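Local coordinates for transglutaminase-like enzymes, putative cysteine protease (Cytophaga hutchinsonii, PDB 3ISR), which is probably a cysteine protease or related hydrolase of the transglutaminase-like superfamily, its substrate unknown, with an N-terminal domain of the bacterial transglutaminase type, at residues H35-T39 against G65-F69; R200-A206 against L240-G246; F30-V34 against A252-S256. One frame throughout, in Å; residues are numbered along the deposited sequence.

Interaction 1: residues H35-T39 against G65-F69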
loop_
_atom_site.group_PDB
_atom_site.type_symbol
_atom_site.label_atom_id
_atom_site.label_comp_id
_atom_site.label_asym_id
_atom_site.label_seq_id
_atom_site.Cartn_x
_atom_site.Cartn_y
_atom_site.Cartn_z
ATOM N N HIS B 35 2.012 -16.420 29.569
ATOM C CA HIS B 35 2.993 -16.875 30.558
ATOM C C HIS B 35 4.295 -16.077 30.542
ATOM O O HIS B 35 4.811 -15.730 29.464
ATOM C CB HIS B 35 3.360 -18.322 30.273
ATOM C CG HIS B 35 2.314 -19.298 30.693
ATOM N ND1 HIS B 35 1.142 -19.473 29.988
ATOM C CD2 HIS B 35 2.253 -20.141 31.751
ATOM C CE1 HIS B 35 0.403 -20.385 30.598
ATOM N NE2 HIS B 35 1.056 -20.804 31.669
ATOM N N ALA B 36 4.858 -15.839 31.724
ATOM C CA ALA B 36 6.192 -15.255 31.805
ATOM C C ALA B 36 7.195 -16.266 31.276
ATOM O O ALA B 36 6.995 -17.474 31.421
ATOM C CB ALA B 36 6.537 -14.858 33.241
ATOM N N LEU B 37 8.247 -15.786 30.617
ATOM C CA LEU B 37 9.271 -16.679 30.096
ATOM C C LEU B 37 10.202 -17.102 31.232
ATOM O O LEU B 37 10.392 -16.351 32.188
ATOM C CB LEU B 37 10.087 -15.968 29.004
ATOM C CG LEU B 37 10.867 -16.841 28.012
ATOM C CD1 LEU B 37 9.971 -17.759 27.169
ATOM C CD2 LEU B 37 11.731 -15.974 27.098
ATOM N N ARG B 38 10.752 -18.310 31.117
ATOM C CA ARG B 38 11.835 -18.795 31.976
ATOM C C ARG B 38 13.141 -18.669 31.221
ATOM O O ARG B 38 13.299 -19.255 30.140
ATOM C CB ARG B 38 11.633 -20.264 32.312
ATOM C CG ARG B 38 10.546 -20.519 33.309
ATOM C CD ARG B 38 10.674 -21.932 33.842
ATOM N NE ARG B 38 9.692 -22.190 34.887
ATOM C CZ ARG B 38 8.459 -22.626 34.658
ATOM N NH1 ARG B 38 8.059 -22.858 33.416
ATOM N NH2 ARG B 38 7.623 -22.831 35.672
ATOM N N THR B 39 14.063 -17.881 31.769
ATOM C CA THR B 39 15.372 -17.690 31.163
ATOM C C THR B 39 16.444 -17.839 32.237
ATOM O O THR B 39 16.134 -18.029 33.423
ATOM C CB THR B 39 15.504 -16.287 30.517
ATOM O OG1 THR B 39 15.491 -15.276 31.534
ATOM C CG2 THR B 39 14.352 -16.034 29.528
ATOM N N GLY B 65 12.238 -21.379 21.216
ATOM C CA GLY B 65 12.022 -21.375 22.656
ATOM C C GLY B 65 11.916 -20.022 23.339
ATOM O O GLY B 65 12.128 -19.937 24.554
ATOM N N THR B 66 11.572 -18.964 22.600
ATOM C CA THR B 66 11.527 -17.636 23.218
ATOM C C THR B 66 10.091 -17.168 23.529
ATOM O O THR B 66 9.813 -15.967 23.588
ATOM C CB THR B 66 12.261 -16.576 22.368
ATOM O OG1 THR B 66 11.635 -16.494 21.078
ATOM C CG2 THR B 66 13.765 -16.930 22.204
ATOM N N SER B 67 9.185 -18.128 23.693
ATOM C CA SER B 67 7.812 -17.842 24.145
ATOM C C SER B 67 7.181 -19.135 24.593
ATOM O O SER B 67 7.548 -20.210 24.103
ATOM C CB SER B 67 6.967 -17.256 23.019
ATOM O OG SER B 67 7.141 -18.011 21.845
ATOM N N ARG B 68 6.229 -19.019 25.513
ATOM C CA ARG B 68 5.478 -20.150 26.016
ATOM C C ARG B 68 4.067 -19.959 25.537
ATOM O O ARG B 68 3.366 -19.056 26.004
ATOM C CB ARG B 68 5.486 -20.166 27.549
ATOM C CG ARG B 68 6.875 -20.358 28.131
ATOM C CD ARG B 68 6.882 -20.145 29.637
ATOM N NE ARG B 68 6.076 -21.148 30.325
ATOM C CZ ARG B 68 5.638 -21.048 31.584
ATOM N NH1 ARG B 68 5.918 -19.984 32.327
ATOM N NH2 ARG B 68 4.919 -22.038 32.109
ATOM N N PHE B 69 3.649 -20.802 24.604
ATOM C CA PHE B 69 2.297 -20.722 24.070
ATOM C C PHE B 69 1.385 -21.709 24.782
ATOM O O PHE B 69 1.845 -22.751 25.229
ATOM C CB PHE B 69 2.319 -21.027 22.573
ATOM C CG PHE B 69 3.074 -20.008 21.753
ATOM C CD1 PHE B 69 2.562 -18.719 21.578
ATOM C CD2 PHE B 69 4.279 -20.345 21.142
ATOM C CE1 PHE B 69 3.243 -17.757 20.808
ATOM C CE2 PHE B 69 4.981 -19.410 20.356
ATOM C CZ PHE B 69 4.457 -18.096 20.185
HETATM O O HOH W 1 0.926 -18.361 27.330
HETATM O O HOH W 2 6.103 -16.707 27.156
#
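The guanidinium of Arg68 is gripped on several sides: NH1 donates to the carbonyl oxygen of Ala36 (Arg68 NH1 to Ala36 O 2.9 Å), while NE and NH2 form salt bridges to Glu59 and Glu47. The contact joins two irregular loops of the N-terminal domain, segment 35-39 after strand 28-32 and segment 65-69 leading into strand 69-74, and most of it is buried. The bond to Ala36 O lies in the guanidinium plane and is fairly straight, 160° at the hydrogen. A bend at chi3 (64°) turns the end of the Arg68 chain across His35, whose CD2 lies over one face of the guanidinium, offset toward its rim, 3.3 Å from Arg68 NH2; the two planes are 60° apart. Over the opposite face comes NH1 of the extended Arg38 side chain, 3.5 Å from Arg68 NH2. These two donors form no bond, and the closeness of like charge is probably eased by the two glutamates at Arg68. Replacing Arg68 by an alanine is likely to leave Ala36 O without this donor, Glu47 and Glu59 without their positive partner, and a gap between His35 and Arg38. Farther along, Leu37, its CG swung opposite the backbone N, lays CD1 against the backbone of Thr66 and Ser67, 3.6 Å from Ser67 N. Thr66 turns its hydroxyl instead to Thr245 O of strand 240-246. Two waters fill in where the loops do not bond directly: water 2 accepts from Arg68 N and can donate to His35 O, and water 1, in the plane of the imidazole, lies 2.9 Å from His35 ND1 and donates to Arg68 O.

Interaction 2: residues R200-A206 against L240-G246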
loop_
_atom_site.group_PDB
_atom_site.type_symbol
_atom_site.label_atom_id
_atom_site.label_comp_id
_atom_site.label_asym_id
_atom_site.label_seq_id
_atom_site.Cartn_x
_atom_site.Cartn_y
_atom_site.Cartn_z
ATOM N N ARG B 200 14.785 -7.151 17.552
ATOM C CA ARG B 200 13.712 -8.101 17.730
ATOM C C ARG B 200 12.590 -7.496 18.589
ATOM O O ARG B 200 12.792 -6.516 19.305
ATOM C CB ARG B 200 14.233 -9.407 18.351
ATOM C CG ARG B 200 14.758 -9.231 19.813
ATOM C CD ARG B 200 15.386 -10.518 20.348
ATOM N NE ARG B 200 15.613 -10.407 21.789
ATOM C CZ ARG B 200 16.286 -11.286 22.520
ATOM N NH1 ARG B 200 16.821 -12.373 21.965
ATOM N NH2 ARG B 200 16.420 -11.084 23.827
ATOM N N TYR B 201 11.431 -8.118 18.506
ATOM C CA TYR B 201 10.237 -7.683 19.204
ATOM C C TYR B 201 10.213 -8.269 20.623
ATOM O O TYR B 201 10.561 -9.435 20.821
ATOM C CB TYR B 201 9.071 -8.211 18.382
ATOM C CG TYR B 201 7.686 -7.764 18.763
ATOM C CD1 TYR B 201 7.239 -6.488 18.437
ATOM C CD2 TYR B 201 6.791 -8.659 19.357
ATOM C CE1 TYR B 201 5.934 -6.088 18.728
ATOM C CE2 TYR B 201 5.484 -8.267 19.668
ATOM C CZ TYR B 201 5.078 -6.971 19.345
ATOM O OH TYR B 201 3.803 -6.547 19.614
ATOM N N PHE B 202 9.791 -7.456 21.593
ATOM C CA PHE B 202 9.751 -7.851 23.010
ATOM C C PHE B 202 8.339 -7.571 23.540
ATOM O O PHE B 202 7.826 -6.470 23.375
ATOM C CB PHE B 202 10.808 -7.027 23.775
ATOM C CG PHE B 202 10.822 -7.247 25.297
ATOM C CD1 PHE B 202 11.868 -7.927 25.900
ATOM C CD2 PHE B 202 9.812 -6.740 26.100
ATOM C CE1 PHE B 202 11.901 -8.119 27.305
ATOM C CE2 PHE B 202 9.832 -6.922 27.505
ATOM C CZ PHE B 202 10.891 -7.614 28.093
ATOM N N THR B 203 7.711 -8.566 24.155
ATOM C CA THR B 203 6.434 -8.338 24.856
ATOM C C THR B 203 6.602 -8.632 26.332
ATOM O O THR B 203 7.379 -9.506 26.699
ATOM C CB THR B 203 5.291 -9.185 24.302
ATOM O OG1 THR B 203 5.626 -10.584 24.387
ATOM C CG2 THR B 203 5.053 -8.826 22.834
ATOM N N GLY B 204 5.852 -7.932 27.175
ATOM C CA GLY B 204 5.949 -8.192 28.589
ATOM C C GLY B 204 4.854 -7.589 29.427
ATOM O O GLY B 204 3.996 -6.835 28.933
ATOM N N TYR B 205 4.874 -7.961 30.702
ATOM C CA TYR B 205 4.146 -7.216 31.743
ATOM C C TYR B 205 4.985 -5.993 32.122
ATOM O O TYR B 205 6.207 -6.061 32.100
ATOM C CB TYR B 205 3.939 -8.120 32.951
ATOM C CG TYR B 205 3.016 -9.281 32.671
ATOM C CD1 TYR B 205 1.652 -9.177 32.909
ATOM C CD2 TYR B 205 3.501 -10.471 32.161
ATOM C CE1 TYR B 205 0.788 -10.239 32.637
ATOM C CE2 TYR B 205 2.645 -11.555 31.895
ATOM C CZ TYR B 205 1.289 -11.422 32.132
ATOM O OH TYR B 205 0.436 -12.477 31.875
ATOM N N ALA B 206 4.354 -4.876 32.461
ATOM C CA ALA B 206 5.105 -3.644 32.692
ATOM C C ALA B 206 4.668 -2.927 33.967
ATOM O O ALA B 206 3.561 -2.391 34.029
ATOM C CB ALA B 206 4.963 -2.704 31.496
ATOM N N LEU B 240 10.006 -4.222 33.508
ATOM C CA LEU B 240 9.455 -5.198 32.558
ATOM C C LEU B 240 9.670 -6.651 32.940
ATOM O O LEU B 240 10.760 -7.050 33.350
ATOM C CB LEU B 240 10.029 -4.967 31.157
ATOM C CG LEU B 240 9.619 -3.665 30.476
ATOM C CD1 LEU B 240 10.580 -3.354 29.305
ATOM C CD2 LEU B 240 8.180 -3.729 29.979
ATOM N N VAL B 241 8.621 -7.443 32.789
ATOM C CA VAL B 241 8.723 -8.887 32.950
ATOM C C VAL B 241 8.445 -9.515 31.597
ATOM O O VAL B 241 7.360 -9.312 31.028
ATOM C CB VAL B 241 7.736 -9.394 34.016
ATOM C CG1 VAL B 241 7.770 -10.907 34.103
ATOM C CG2 VAL B 241 8.075 -8.759 35.374
ATOM N N LYS B 242 9.414 -10.276 31.090
ATOM C CA LYS B 242 9.375 -10.760 29.715
ATOM C C LYS B 242 8.377 -11.876 29.503
ATOM O O LYS B 242 8.367 -12.870 30.229
ATOM C CB LYS B 242 10.754 -11.263 29.269
ATOM C CG LYS B 242 10.775 -11.715 27.794
ATOM C CD LYS B 242 12.100 -12.400 27.432
ATOM C CE LYS B 242 13.239 -11.397 27.319
ATOM N NZ LYS B 242 14.563 -12.012 26.946
ATOM N N ILE B 243 7.578 -11.724 28.463
ATOM C CA ILE B 243 6.715 -12.790 27.999
ATOM C C ILE B 243 7.347 -13.459 26.799
ATOM O O ILE B 243 7.585 -14.671 26.822
ATOM C CB ILE B 243 5.317 -12.256 27.640
ATOM C CG1 ILE B 243 4.596 -11.857 28.921
ATOM C CG2 ILE B 243 4.498 -13.306 26.854
ATOM C CD1 ILE B 243 3.434 -10.894 28.665
ATOM N N ALA B 244 7.602 -12.688 25.736
ATOM C CA ALA B 244 8.244 -13.257 24.560
ATOM C C ALA B 244 9.171 -12.295 23.847
ATOM O O ALA B 244 9.099 -11.074 24.036
ATOM C CB ALA B 244 7.182 -13.770 23.570
ATOM N N THR B 245 10.034 -12.875 23.021
ATOM C CA THR B 245 10.705 -12.147 21.947
ATOM C C THR B 245 10.492 -12.896 20.623
ATOM O O THR B 245 10.260 -14.111 20.601
ATOM C CB THR B 245 12.223 -11.942 22.244
ATOM O OG1 THR B 245 12.878 -13.213 22.391
ATOM C CG2 THR B 245 12.406 -11.157 23.542
ATOM N N GLY B 246 10.589 -12.185 19.509
ATOM C CA GLY B 246 10.567 -12.837 18.206
ATOM C C GLY B 246 10.822 -11.770 17.154
ATOM O O GLY B 246 11.177 -10.646 17.479
#
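The ring of Phe202 crosses the side chain of Lys242 at about a right angle, with CE1 3.5 Å from Lys242 CE and CZ near the lysine CB. Its chi1 of 176° sets CG opposite the backbone N and carries the ring toward strand 240-246, where CE2 also meets Leu240 CD1 at 4.1 Å. On this same face Ala206 CB touches Leu240 CD2. Arg200 passes Thr245 with one guanidinium face over the threonine OG1 and CG2; its NH2 lies 3.7 Å from Lys242 NZ, two positive groups side by side, but NE is salt-bridged to Glu219 and the group makes a cation-pi contact with Trp226. Strands 200-206 and 240-246 are antiparallel neighbours in a four-stranded sheet of the transglutaminase-like fold, 240-246 being one of its two edge strands within the chain, and a classic beta bulge interrupts their ladder. There Ile243 and Ala244 both face Thr203: Thr203 O takes a good bond from Ile243 N (2.8 Å) and a weak one from Ala244 N, which also makes a weak bond to Thr203 OG1. Past the bulge the register moves by one residue, pairing Gly204 with Lys242; a CB on Gly204 would clash with Val241 O. The displaced Ile243 sends CD1 against the CD2-CE2 side of the Tyr205 ring, 3.4 Å from Tyr205 CE2. Tyr205 CB packs beside Val241 CB, and its hydroxyl is hydrogen-bonded to Val34 and Ser18. Toward the other end, Tyr201 CB sits 3.3 Å from Gly246 O while its ring leads off to His186 and helix 181-194. Regular bonding frames the bulge, Tyr201 N to Gly246 O at 2.7 Å and Val241 N to Tyr205 O at 2.9 Å.

Interaction 3: residues F30-V34 against A252-S256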
loop_
_atom_site.group_PDB
_atom_site.type_symbol
_atom_site.label_atom_id
_atom_site.label_comp_id
_atom_site.label_asym_id
_atom_site.label_seq_id
_atom_site.Cartn_x
_atom_site.Cartn_y
_atom_site.Cartn_z
ATOM N N PHE B 30 -7.670 -21.309 20.024
ATOM C CA PHE B 30 -6.897 -20.167 20.512
ATOM C C PHE B 30 -5.479 -20.608 20.774
ATOM O O PHE B 30 -5.243 -21.707 21.287
ATOM C CB PHE B 30 -7.475 -19.656 21.836
ATOM C CG PHE B 30 -8.846 -19.086 21.716
ATOM C CD1 PHE B 30 -9.034 -17.710 21.676
ATOM C CD2 PHE B 30 -9.955 -19.921 21.647
ATOM C CE1 PHE B 30 -10.320 -17.175 21.576
ATOM C CE2 PHE B 30 -11.231 -19.396 21.539
ATOM C CZ PHE B 30 -11.410 -18.016 21.496
ATOM N N ILE B 31 -4.533 -19.754 20.421
ATOM C CA ILE B 31 -3.171 -19.926 20.884
ATOM C C ILE B 31 -2.846 -18.642 21.600
ATOM O O ILE B 31 -2.826 -17.563 20.983
ATOM C CB ILE B 31 -2.157 -20.117 19.746
ATOM C CG1 ILE B 31 -2.568 -21.296 18.859
ATOM C CG2 ILE B 31 -0.741 -20.348 20.337
ATOM C CD1 ILE B 31 -1.636 -21.489 17.643
ATOM N N PHE B 32 -2.599 -18.766 22.900
ATOM C CA PHE B 32 -2.347 -17.616 23.734
ATOM C C PHE B 32 -0.873 -17.482 24.084
ATOM O O PHE B 32 -0.142 -18.468 24.125
ATOM C CB PHE B 32 -3.138 -17.732 25.042
ATOM C CG PHE B 32 -4.619 -17.612 24.874
ATOM C CD1 PHE B 32 -5.190 -16.416 24.469
ATOM C CD2 PHE B 32 -5.449 -18.690 25.166
ATOM C CE1 PHE B 32 -6.566 -16.294 24.336
ATOM C CE2 PHE B 32 -6.826 -18.578 25.041
ATOM C CZ PHE B 32 -7.384 -17.378 24.620
ATOM N N ASN B 33 -0.452 -16.253 24.367
ATOM C CA ASN B 33 0.891 -16.030 24.870
ATOM C C ASN B 33 0.855 -15.082 26.048
ATOM O O ASN B 33 1.005 -13.861 25.865
ATOM C CB ASN B 33 1.790 -15.475 23.770
ATOM C CG ASN B 33 3.236 -15.434 24.178
ATOM O OD1 ASN B 33 3.706 -16.247 25.004
ATOM N ND2 ASN B 33 3.961 -14.490 23.611
ATOM N N VAL B 34 0.627 -15.646 27.245
ATOM C CA VAL B 34 0.471 -14.854 28.470
ATOM C C VAL B 34 1.447 -15.208 29.601
ATOM O O VAL B 34 1.667 -14.390 30.498
ATOM C CB VAL B 34 -1.014 -14.861 29.014
ATOM C CG1 VAL B 34 -1.992 -14.383 27.936
ATOM C CG2 VAL B 34 -1.409 -16.240 29.528
ATOM N N ALA B 252 4.526 -13.396 18.394
ATOM C CA ALA B 252 4.258 -13.105 19.810
ATOM C C ALA B 252 2.911 -12.443 20.039
ATOM O O ALA B 252 2.807 -11.492 20.828
ATOM C CB ALA B 252 5.374 -12.222 20.387
ATOM N N ALA B 253 1.875 -12.936 19.369
ATOM C CA ALA B 253 0.527 -12.377 19.571
ATOM C C ALA B 253 0.007 -12.742 20.948
ATOM O O ALA B 253 0.295 -13.832 21.449
ATOM C CB ALA B 253 -0.432 -12.894 18.519
ATOM N N VAL B 254 -0.787 -11.853 21.542
ATOM C CA VAL B 254 -1.430 -12.166 22.823
ATOM C C VAL B 254 -2.348 -13.355 22.609
ATOM O O VAL B 254 -2.311 -14.326 23.361
ATOM C CB VAL B 254 -2.226 -10.966 23.373
ATOM C CG1 VAL B 254 -3.018 -11.366 24.634
ATOM C CG2 VAL B 254 -1.273 -9.834 23.693
ATOM N N ALA B 255 -3.129 -13.282 21.535
ATOM C CA ALA B 255 -4.086 -14.317 21.212
ATOM C C ALA B 255 -4.171 -14.484 19.701
ATOM O O ALA B 255 -4.503 -13.532 18.988
ATOM C CB ALA B 255 -5.463 -13.960 21.796
ATOM N N SER B 256 -3.872 -15.682 19.221
ATOM C CA SER B 256 -4.119 -16.010 17.831
ATOM C C SER B 256 -5.406 -16.815 17.776
ATOM O O SER B 256 -5.522 -17.854 18.431
ATOM C CB SER B 256 -2.943 -16.781 17.243
ATOM O OG SER B 256 -1.788 -15.943 17.242
HETATM O O HOH W 3 -0.305 -16.436 20.911
#
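Ile31 and Ser256 face each other as an antiparallel hydrogen-bonded pair, Ile31 N to Ser256 O at 2.9 Å and Ser256 N to Ile31 O at 2.8 Å, the second nearly straight at 176°. They place strand 255-258 at the edge, within this chain, of a four-stranded antiparallel sheet, beside strand 28-32, so that a strand from late in the chain completes a sheet whose other members lie in the N-terminal domain. Next comes the non-hydrogen-bonded pair of Phe32 and Ala255, whose side chains share one face: Ala255 CB approaches the phenylalanine ring at 3.6 Å from Phe32 CE1. With CG opposite the carbonyl carbon (chi1 -68°), the Phe32 ring is turned so that Val254 O lies at its edge, in plane. That same oxygen accepts from Asn33 N at 2.9 Å, the donor tilted 32° out of the carbonyl plane. The Asn33 CB then closes on Ala253 O to 3.2 Å.

Outside this layer, Phe32 packs on Phe80 and Met82 of strand 78-96 and on Val70 of strand 69-74, while Phe30 sets its ring edge-to-face with that of Phe80. On the face of Ile31 and Ser256 a neighbouring subunit comes in, Val106 of that subunit packing on Ile31 and Phe118 of that subunit on Ser256. Where the backbones part, water 3 bridges the two segments, donating to Ile31 O and to Ala253 O, the latter at 2.7 Å.

Overall arrangement
Interaction 2 lies nearest the middle of the chain and is a buried strand ladder; interaction 1, also largely buried, joins loops through one arginine, a leucine and two waters, with Arg38 exposed to solvent. Interaction 3 is again a ladder, but shorter, only partly buried, and bordered by another subunit. In sequence, both other contacts are nested within the loop that interaction 3 closes. The three also touch: Leu37 N of interaction 1 probably bonds to Lys242 O of interaction 2, and Phe69 of interaction 1 packs on Ile31 of interaction 3, so strand 240-246 meets the N-terminal loops, while strand 255-258, next in the chain, joins the N-terminal sheet.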